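Local coordinates for protein separin (Saccharomyces cerevisiae, PDB 5U1T) that cleaves the cohesin subunit SCC1 at the onset of anaphase as a caspase-like cysteine protease, and so lets sister chromatids separate, at residues 399-412 with 440-454. Sequence-based numbering, arbitrary orientation.
Sequences FNASVLFKSHSFLL and KFISSAQSAQKKIEI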
ATOM      1  N   PHE A 399     -46.078   4.203  21.193  1.00 72.02           N
ATOM      2  CA  PHE A 399     -44.771   3.631  21.476  1.00 70.38           C
ATOM      3  C   PHE A 399     -44.433   3.686  22.956  1.00 69.66           C
ATOM      4  O   PHE A 399     -43.855   2.752  23.512  1.00 69.01           O
ATOM      5  CB  PHE A 399     -43.672   4.340  20.700  1.00 71.83           C
ATOM      6  CG  PHE A 399     -42.303   3.972  21.169  1.00 71.24           C
ATOM      7  CD1 PHE A 399     -41.752   2.744  20.831  1.00 73.49           C
ATOM      8  CD2 PHE A 399     -41.577   4.826  21.982  1.00 72.13           C
ATOM      9  CE1 PHE A 399     -40.485   2.381  21.278  1.00 73.83           C
ATOM     10  CE2 PHE A 399     -40.317   4.472  22.430  1.00 75.82           C
ATOM     11  CZ  PHE A 399     -39.772   3.244  22.079  1.00 72.83           C
ATOM     12  N   ASN A 400     -44.786   4.800  23.583  1.00 73.96           N
ATOM     13  CA  ASN A 400     -44.497   5.004  24.994  1.00 76.44           C
ATOM     14  C   ASN A 400     -45.291   4.068  25.888  1.00 74.03           C
ATOM     15  O   ASN A 400     -44.782   3.578  26.895  1.00 76.16           O
ATOM     16  CB  ASN A 400     -44.780   6.450  25.393  1.00 78.57           C
ATOM     17  CG  ASN A 400     -43.835   7.435  24.735  1.00 80.31           C
ATOM     18  OD1 ASN A 400     -42.733   7.082  24.294  1.00 78.88           O
ATOM     19  ND2 ASN A 400     -44.263   8.689  24.675  1.00 85.20           N
ATOM     20  N   ALA A 401     -46.546   3.832  25.525  1.00 70.93           N
ATOM     21  CA  ALA A 401     -47.327   2.815  26.200  1.00 71.58           C
ATOM     22  C   ALA A 401     -46.632   1.461  26.035  1.00 73.08           C
ATOM     23  O   ALA A 401     -46.499   0.715  27.004  1.00 70.04           O
ATOM     24  CB  ALA A 401     -48.750   2.772  25.656  1.00 74.18           C
ATOM     25  N   SER A 402     -46.163   1.160  24.822  1.00 70.63           N
ATOM     26  CA  SER A 402     -45.504  -0.118  24.579  1.00 69.26           C
ATOM     27  C   SER A 402     -44.320  -0.295  25.517  1.00 71.62           C
ATOM     28  O   SER A 402     -44.040  -1.409  25.940  1.00 71.33           O
ATOM     29  CB  SER A 402     -45.054  -0.261  23.118  1.00 66.22           C
ATOM     30  OG  SER A 402     -43.925   0.530  22.813  1.00 72.59           O
ATOM     31  N   VAL A 403     -43.651   0.799  25.881  1.00 71.61           N
ATOM     32  CA  VAL A 403     -42.528   0.712  26.812  1.00 73.03           C
ATOM     33  C   VAL A 403     -42.992   0.629  28.268  1.00 75.04           C
ATOM     34  O   VAL A 403     -42.577  -0.260  29.014  1.00 72.90           O
ATOM     35  CB  VAL A 403     -41.578   1.906  26.665  1.00 74.10           C
ATOM     36  CG1 VAL A 403     -40.306   1.661  27.463  1.00 76.22           C
ATOM     37  CG2 VAL A 403     -41.239   2.128  25.213  1.00 70.04           C
ATOM     38  N   LEU A 404     -43.861   1.550  28.668  1.00 77.62           N
ATOM     39  CA  LEU A 404     -44.325   1.609  30.051  1.00 77.56           C
ATOM     40  C   LEU A 404     -45.159   0.389  30.443  1.00 78.05           C
ATOM     41  O   LEU A 404     -45.057  -0.100  31.571  1.00 77.89           O
ATOM     42  CB  LEU A 404     -45.137   2.885  30.289  1.00 78.67           C
ATOM     43  CG  LEU A 404     -44.366   4.207  30.270  1.00 83.38           C
ATOM     44  CD1 LEU A 404     -45.197   5.333  30.892  1.00 84.53           C
ATOM     45  CD2 LEU A 404     -43.037   4.048  30.987  1.00 79.17           C
ATOM     46  N   PHE A 405     -45.993  -0.090  29.521  1.00 72.94           N
ATOM     47  CA  PHE A 405     -46.829  -1.258  29.787  1.00 77.08           C
ATOM     48  C   PHE A 405     -46.028  -2.522  29.576  1.00 74.01           C
ATOM     49  O   PHE A 405     -46.449  -3.616  29.942  1.00 75.23           O
ATOM     50  CB  PHE A 405     -48.062  -1.284  28.882  1.00 74.87           C
ATOM     51  CG  PHE A 405     -48.977  -0.121  29.070  1.00 76.13           C
ATOM     52  CD1 PHE A 405     -48.965   0.605  30.246  1.00 78.88           C
ATOM     53  CD2 PHE A 405     -49.856   0.247  28.069  1.00 74.41           C
ATOM     54  CE1 PHE A 405     -49.814   1.677  30.421  1.00 82.75           C
ATOM     55  CE2 PHE A 405     -50.706   1.314  28.239  1.00 74.75           C
ATOM     56  CZ  PHE A 405     -50.686   2.031  29.419  1.00 79.94           C
ATOM     57  N   LYS A 406     -44.866  -2.356  28.972  1.00 74.84           N
ATOM     58  CA  LYS A 406     -44.071  -3.490  28.555  1.00 75.50           C
ATOM     59  C   LYS A 406     -44.911  -4.443  27.693  1.00 72.86           C
ATOM     60  O   LYS A 406     -44.969  -5.639  27.968  1.00 71.22           O
ATOM     61  CB  LYS A 406     -43.493  -4.225  29.773  1.00 76.43           C
ATOM     62  CG  LYS A 406     -42.737  -3.317  30.745  1.00 77.26           C
ATOM     63  CD  LYS A 406     -41.775  -4.098  31.648  1.00 81.21           C
ATOM     64  CE  LYS A 406     -41.108  -3.183  32.670  1.00 84.37           C
ATOM     65  NZ  LYS A 406     -42.128  -2.488  33.540  1.00 90.04           N
ATOM     66  N   SER A 407     -45.518  -3.914  26.630  1.00 67.41           N
ATOM     67  CA  SER A 407     -46.445  -4.681  25.805  1.00 64.77           C
ATOM     68  C   SER A 407     -46.022  -4.804  24.365  1.00 67.44           C
ATOM     69  O   SER A 407     -45.898  -3.805  23.671  1.00 64.17           O
ATOM     70  CB  SER A 407     -47.833  -4.050  25.826  1.00 69.98           C
ATOM     71  OG  SER A 407     -48.582  -4.461  24.688  1.00 68.46           O
ATOM     72  N   HIS A 408     -45.850  -6.031  23.892  1.00 62.11           N
ATOM     73  CA  HIS A 408     -45.598  -6.227  22.476  1.00 59.07           C
ATOM     74  C   HIS A 408     -46.797  -5.812  21.614  1.00 64.86           C
ATOM     75  O   HIS A 408     -46.623  -5.446  20.444  1.00 66.74           O
ATOM     76  CB  HIS A 408     -45.235  -7.678  22.185  1.00 57.57           C
ATOM     77  CG  HIS A 408     -44.586  -7.874  20.851  1.00 67.15           C
ATOM     78  ND1 HIS A 408     -45.155  -8.623  19.845  1.00 61.60           N
ATOM     79  CD2 HIS A 408     -43.416  -7.406  20.356  1.00 66.03           C
ATOM     80  CE1 HIS A 408     -44.363  -8.620  18.790  1.00 58.48           C
ATOM     81  NE2 HIS A 408     -43.300  -7.892  19.076  1.00 66.86           N
ATOM     82  N   SER A 409     -48.002  -5.874  22.182  1.00 62.02           N
ATOM     83  CA  SER A 409     -49.201  -5.516  21.436  1.00 60.81           C
ATOM     84  C   SER A 409     -49.190  -4.054  21.035  1.00 63.65           C
ATOM     85  O   SER A 409     -49.425  -3.723  19.873  1.00 63.85           O
ATOM     86  CB  SER A 409     -50.455  -5.824  22.240  1.00 66.98           C
ATOM     87  OG  SER A 409     -50.585  -7.219  22.414  1.00 75.63           O
ATOM     88  N   PHE A 410     -48.903  -3.174  21.987  1.00 68.34           N
ATOM     89  CA  PHE A 410     -48.769  -1.757  21.660  1.00 68.39           C
ATOM     90  C   PHE A 410     -47.658  -1.486  20.645  1.00 64.70           C
ATOM     91  O   PHE A 410     -47.805  -0.626  19.779  1.00 63.05           O
ATOM     92  CB  PHE A 410     -48.533  -0.941  22.924  1.00 69.49           C
ATOM     93  CG  PHE A 410     -49.786  -0.543  23.612  1.00 69.72           C
ATOM     94  CD1 PHE A 410     -50.450   0.620  23.246  1.00 73.64           C
ATOM     95  CD2 PHE A 410     -50.327  -1.341  24.610  1.00 71.40           C
ATOM     96  CE1 PHE A 410     -51.631   0.993  23.881  1.00 80.14           C
ATOM     97  CE2 PHE A 410     -51.512  -0.978  25.254  1.00 71.01           C
ATOM     98  CZ  PHE A 410     -52.167   0.190  24.888  1.00 75.71           C
ATOM     99  N   LEU A 411     -46.556  -2.223  20.743  1.00 66.45           N
ATOM    100  CA  LEU A 411     -45.425  -1.987  19.855  1.00 63.95           C
ATOM    101  C   LEU A 411     -45.793  -2.418  18.449  1.00 63.14           C
ATOM    102  O   LEU A 411     -45.499  -1.712  17.485  1.00 59.32           O
ATOM    103  CB  LEU A 411     -44.169  -2.725  20.331  1.00 62.03           C
ATOM    104  CG  LEU A 411     -42.916  -2.452  19.502  1.00 58.55           C
ATOM    105  CD1 LEU A 411     -42.596  -0.971  19.548  1.00 56.79           C
ATOM    106  CD2 LEU A 411     -41.736  -3.277  19.992  1.00 60.07           C
ATOM    107  N   LEU A 412     -46.440  -3.574  18.328  1.00 60.69           N
ATOM    108  CA  LEU A 412     -46.940  -4.001  17.029  1.00 58.87           C
ATOM    109  C   LEU A 412     -47.914  -2.954  16.505  1.00 59.52           C
ATOM    110  O   LEU A 412     -47.887  -2.607  15.324  1.00 64.46           O
ATOM    111  CB  LEU A 412     -47.603  -5.373  17.106  1.00 61.04           C
ATOM    112  CG  LEU A 412     -46.656  -6.574  17.069  1.00 65.22           C
ATOM    113  CD1 LEU A 412     -47.388  -7.850  17.443  1.00 63.17           C
ATOM    114  CD2 LEU A 412     -46.020  -6.707  15.704  1.00 59.72           C
ATOM    115  N   LYS A 440     -35.528   2.268  16.891  1.00 69.49           N
ATOM    116  CA  LYS A 440     -35.853   2.461  18.300  1.00 65.66           C
ATOM    117  C   LYS A 440     -36.917   1.460  18.767  1.00 66.31           C
ATOM    118  O   LYS A 440     -36.810   0.940  19.879  1.00 68.46           O
ATOM    119  CB  LYS A 440     -36.293   3.909  18.570  1.00 64.43           C
ATOM    120  CG  LYS A 440     -35.309   4.957  18.016  1.00 78.34           C
ATOM    121  CD  LYS A 440     -34.965   6.112  18.994  1.00 83.76           C
ATOM    122  CE  LYS A 440     -33.525   6.630  18.753  1.00 91.65           C
ATOM    123  NZ  LYS A 440     -33.061   7.683  19.755  1.00 99.86           N
ATOM    124  N   PHE A 441     -37.926   1.185  17.926  1.00 65.88           N
ATOM    125  CA  PHE A 441     -38.914   0.123  18.199  1.00 59.57           C
ATOM    126  C   PHE A 441     -38.213  -1.206  18.473  1.00 63.06           C
ATOM    127  O   PHE A 441     -38.375  -1.789  19.545  1.00 65.39           O
ATOM    128  CB  PHE A 441     -39.897  -0.086  17.029  1.00 59.65           C
ATOM    129  CG  PHE A 441     -40.621   1.159  16.591  1.00 59.91           C
ATOM    130  CD1 PHE A 441     -40.775   2.242  17.442  1.00 57.33           C
ATOM    131  CD2 PHE A 441     -41.153   1.237  15.315  1.00 57.98           C
ATOM    132  CE1 PHE A 441     -41.431   3.375  17.021  1.00 55.19           C
ATOM    133  CE2 PHE A 441     -41.812   2.373  14.893  1.00 59.79           C
ATOM    134  CZ  PHE A 441     -41.946   3.441  15.746  1.00 58.30           C
ATOM    135  N   ILE A 442     -37.432  -1.666  17.490  1.00 65.19           N
ATOM    136  CA  ILE A 442     -36.770  -2.963  17.565  1.00 62.60           C
ATOM    137  C   ILE A 442     -35.989  -3.068  18.855  1.00 60.05           C
ATOM    138  O   ILE A 442     -36.110  -4.046  19.584  1.00 65.19           O
ATOM    139  CB  ILE A 442     -35.850  -3.206  16.365  1.00 58.74           C
ATOM    140  CG1 ILE A 442     -36.692  -3.327  15.101  1.00 54.26           C
ATOM    141  CG2 ILE A 442     -35.055  -4.483  16.563  1.00 56.71           C
ATOM    142  CD1 ILE A 442     -35.896  -3.348  13.834  1.00 61.99           C
ATOM    143  N   SER A 443     -35.233  -2.026  19.160  1.00 63.85           N
ATOM    144  CA  SER A 443     -34.520  -1.943  20.416  1.00 65.73           C
ATOM    145  C   SER A 443     -35.431  -2.115  21.628  1.00 64.36           C
ATOM    146  O   SER A 443     -35.016  -2.678  22.633  1.00 70.20           O
ATOM    147  CB  SER A 443     -33.796  -0.608  20.505  1.00 72.42           C
ATOM    148  OG  SER A 443     -32.839  -0.505  19.463  1.00 77.09           O
ATOM    149  N   SER A 444     -36.674  -1.646  21.533  1.00 68.07           N
ATOM    150  CA  SER A 444     -37.571  -1.657  22.681  1.00 63.85           C
ATOM    151  C   SER A 444     -38.304  -2.996  22.838  1.00 64.38           C
ATOM    152  O   SER A 444     -38.829  -3.299  23.915  1.00 65.23           O
ATOM    153  CB  SER A 444     -38.574  -0.504  22.576  1.00 65.20           C
ATOM    154  OG  SER A 444     -39.350  -0.594  21.392  1.00 67.03           O
ATOM    155  N   ALA A 445     -38.309  -3.803  21.776  1.00 63.99           N
ATOM    156  CA  ALA A 445     -39.017  -5.081  21.785  1.00 62.46           C
ATOM    157  C   ALA A 445     -38.480  -6.015  22.871  1.00 61.91           C
ATOM    158  O   ALA A 445     -37.272  -6.054  23.125  1.00 67.45           O
ATOM    159  CB  ALA A 445     -38.930  -5.745  20.420  1.00 58.14           C
ATOM    160  N   GLN A 446     -39.389  -6.783  23.470  1.00 61.20           N
ATOM    161  CA  GLN A 446     -39.146  -7.553  24.690  1.00 58.29           C
ATOM    162  C   GLN A 446     -38.359  -8.848  24.581  1.00 60.12           C
ATOM    163  O   GLN A 446     -38.031  -9.445  25.605  1.00 62.81           O
ATOM    164  CB  GLN A 446     -40.480  -7.926  25.325  1.00 68.57           C
ATOM    165  CG  GLN A 446     -41.539  -6.883  25.186  1.00 75.96           C
ATOM    166  CD  GLN A 446     -41.379  -5.810  26.227  1.00 79.01           C
ATOM    167  OE1 GLN A 446     -40.276  -5.388  26.551  1.00 78.13           O
ATOM    168  NE2 GLN A 446     -42.478  -5.389  26.781  1.00 83.20           N
ATOM    169  N   SER A 447     -38.106  -9.329  23.371  1.00 58.62           N
ATOM    170  CA  SER A 447     -37.408 -10.597  23.222  1.00 55.82           C
ATOM    171  C   SER A 447     -36.825 -10.667  21.840  1.00 57.01           C
ATOM    172  O   SER A 447     -37.041  -9.770  21.038  1.00 61.14           O
ATOM    173  CB  SER A 447     -38.335 -11.792  23.470  1.00 61.93           C
ATOM    174  OG  SER A 447     -39.073 -12.144  22.308  1.00 65.32           O
ATOM    175  N   ALA A 448     -36.089 -11.736  21.567  1.00 55.00           N
ATOM    176  CA  ALA A 448     -35.414 -11.881  20.292  1.00 57.58           C
ATOM    177  C   ALA A 448     -36.429 -12.107  19.192  1.00 58.10           C
ATOM    178  O   ALA A 448     -36.342 -11.500  18.131  1.00 57.87           O
ATOM    179  CB  ALA A 448     -34.414 -13.022  20.339  1.00 52.09           C
ATOM    180  N   GLN A 449     -37.404 -12.972  19.454  1.00 64.17           N
ATOM    181  CA  GLN A 449     -38.442 -13.222  18.463  1.00 62.04           C
ATOM    182  C   GLN A 449     -39.270 -11.966  18.216  1.00 60.63           C
ATOM    183  O   GLN A 449     -39.670 -11.682  17.081  1.00 61.93           O
ATOM    184  CB  GLN A 449     -39.339 -14.385  18.891  1.00 60.76           C
ATOM    185  CG  GLN A 449     -38.928 -15.710  18.259  1.00 66.07           C
ATOM    186  CD  GLN A 449     -38.689 -15.595  16.737  1.00 75.68           C
ATOM    187  OE1 GLN A 449     -39.463 -14.939  16.009  1.00 73.00           O
ATOM    188  NE2 GLN A 449     -37.618 -16.236  16.255  1.00 71.74           N
ATOM    189  N   LYS A 450     -39.507 -11.198  19.272  1.00 60.32           N
ATOM    190  CA  LYS A 450     -40.342 -10.013  19.139  1.00 62.47           C
ATOM    191  C   LYS A 450     -39.653  -8.922  18.310  1.00 56.93           C
ATOM    192  O   LYS A 450     -40.319  -8.202  17.554  1.00 58.57           O
ATOM    193  CB  LYS A 450     -40.748  -9.495  20.518  1.00 62.86           C
ATOM    194  CG  LYS A 450     -41.751 -10.394  21.215  1.00 63.12           C
ATOM    195  CD  LYS A 450     -42.250  -9.795  22.523  1.00 64.79           C
ATOM    196  CE  LYS A 450     -43.330 -10.661  23.163  1.00 59.12           C
ATOM    197  NZ  LYS A 450     -42.784 -11.899  23.794  1.00 64.24           N
ATOM    198  N   LYS A 451     -38.329  -8.821  18.441  1.00 60.28           N
ATOM    199  CA  LYS A 451     -37.532  -7.902  17.625  1.00 58.00           C
ATOM    200  C   LYS A 451     -37.566  -8.284  16.156  1.00 55.84           C
ATOM    201  O   LYS A 451     -37.727  -7.425  15.299  1.00 54.16           O
ATOM    202  CB  LYS A 451     -36.079  -7.863  18.093  1.00 61.30           C
ATOM    203  CG  LYS A 451     -35.858  -7.107  19.373  1.00 63.09           C
ATOM    204  CD  LYS A 451     -34.392  -7.078  19.757  1.00 60.93           C
ATOM    205  CE  LYS A 451     -34.233  -6.728  21.222  1.00 59.39           C
ATOM    206  NZ  LYS A 451     -32.892  -7.173  21.700  1.00 68.51           N
ATOM    207  N   ILE A 452     -37.406  -9.571  15.869  1.00 54.45           N
ATOM    208  CA  ILE A 452     -37.511 -10.055  14.503  1.00 58.72           C
ATOM    209  C   ILE A 452     -38.914  -9.807  13.940  1.00 55.64           C
ATOM    210  O   ILE A 452     -39.101  -9.589  12.755  1.00 57.34           O
ATOM    211  CB  ILE A 452     -37.161 -11.545  14.418  1.00 59.26           C
ATOM    212  CG1 ILE A 452     -35.716 -11.753  14.847  1.00 60.64           C
ATOM    213  CG2 ILE A 452     -37.313 -12.058  12.996  1.00 57.98           C
ATOM    214  CD1 ILE A 452     -35.205 -13.138  14.568  1.00 59.89           C
ATOM    215  N   GLU A 453     -39.906  -9.806  14.811  1.00 66.92           N
ATOM    216  CA  GLU A 453     -41.286  -9.597  14.391  1.00 62.73           C
ATOM    217  C   GLU A 453     -41.515  -8.163  13.940  1.00 57.73           C
ATOM    218  O   GLU A 453     -42.072  -7.921  12.864  1.00 59.15           O
ATOM    219  CB  GLU A 453     -42.217  -9.952  15.534  1.00 63.18           C
ATOM    220  CG  GLU A 453     -43.524 -10.569  15.122  1.00 66.08           C
ATOM    221  CD  GLU A 453     -44.168 -11.290  16.289  1.00 73.32           C
ATOM    222  OE1 GLU A 453     -45.207 -10.804  16.814  1.00 74.58           O
ATOM    223  OE2 GLU A 453     -43.599 -12.340  16.690  1.00 75.40           O
ATOM    224  N   ILE A 454     -41.077  -7.221  14.777  1.00 60.10           N
ATOM    225  CA  ILE A 454     -41.145  -5.798  14.467  1.00 58.46           C
ATOM    226  C   ILE A 454     -40.355  -5.504  13.196  1.00 60.03           C
ATOM    227  O   ILE A 454     -40.748  -4.658  12.391  1.00 60.31           O
ATOM    228  CB  ILE A 454     -40.606  -4.943  15.630  1.00 61.30           C
ATOM    229  CG1 ILE A 454     -41.506  -5.104  16.862  1.00 63.61           C
ATOM    230  CG2 ILE A 454     -40.458  -3.479  15.217  1.00 58.36           C
ATOM    231  CD1 ILE A 454     -42.978  -4.795  16.606  1.00 64.96           C
TER
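Two helical hairpins lie side by side, helix 399-404 running nearly parallel to helix 440-444 (17°, axes 11.0 Å apart) and helix 408-412 similarly aligned with helix 448-454. How such hairpins interlock is illustrated by His-408, which lies against the second helix of the other hairpin, and Leu-411, which meets residues of both its helices. With CG anti to its backbone N (chi1 -163°), the His-408 ring swings across to Lys-450, whose aliphatic chain covers one face; Lys-450 CG sits 3.6 Å from the ring centroid in a CH-pi contact. His-408 NE2 donates a weak hydrogen bond to Lys-450 O (3.4 Å), while Glu-453 OE1 meets the ring edge at CE1, its carboxylate plane nearly perpendicular to the imidazole. Replacing His-408 with an alanine would probably uncover the Lys-450 methylenes and leave this chain free to turn. Deeper in, Leu-411 divides its two methyls: CD1 packs on Phe-441 CB (3.8 Å), and CD2 touches both Ala-445 CB and Ile-454 CG1, the latter 3.6 Å away. Ile-454 CD1 also touches Leu-412 CD2, so one isoleucine spans two successive leucines. On the first helices, Phe-399 CD1 meets Phe-441 CD1 at 3.6 Å, the ring planes inclined at 39°, and Ser-444 OG lies at the edge of the Phe-399 ring. Phe-438 packs edge-to-face with Phe-441, and a chain of another protein covers Phe-399 and Ser-444. Each turn has local capping: a Schellman motif with Lys-406 at positive phi ends the first helix, and Ser-407 and Ser-447 N-cap the helices that follow. This stacking of adjacent hairpins, like helices nearly parallel, is consistent with an alpha-alpha hairpin array in the helical domain of separase, away from the probable active site.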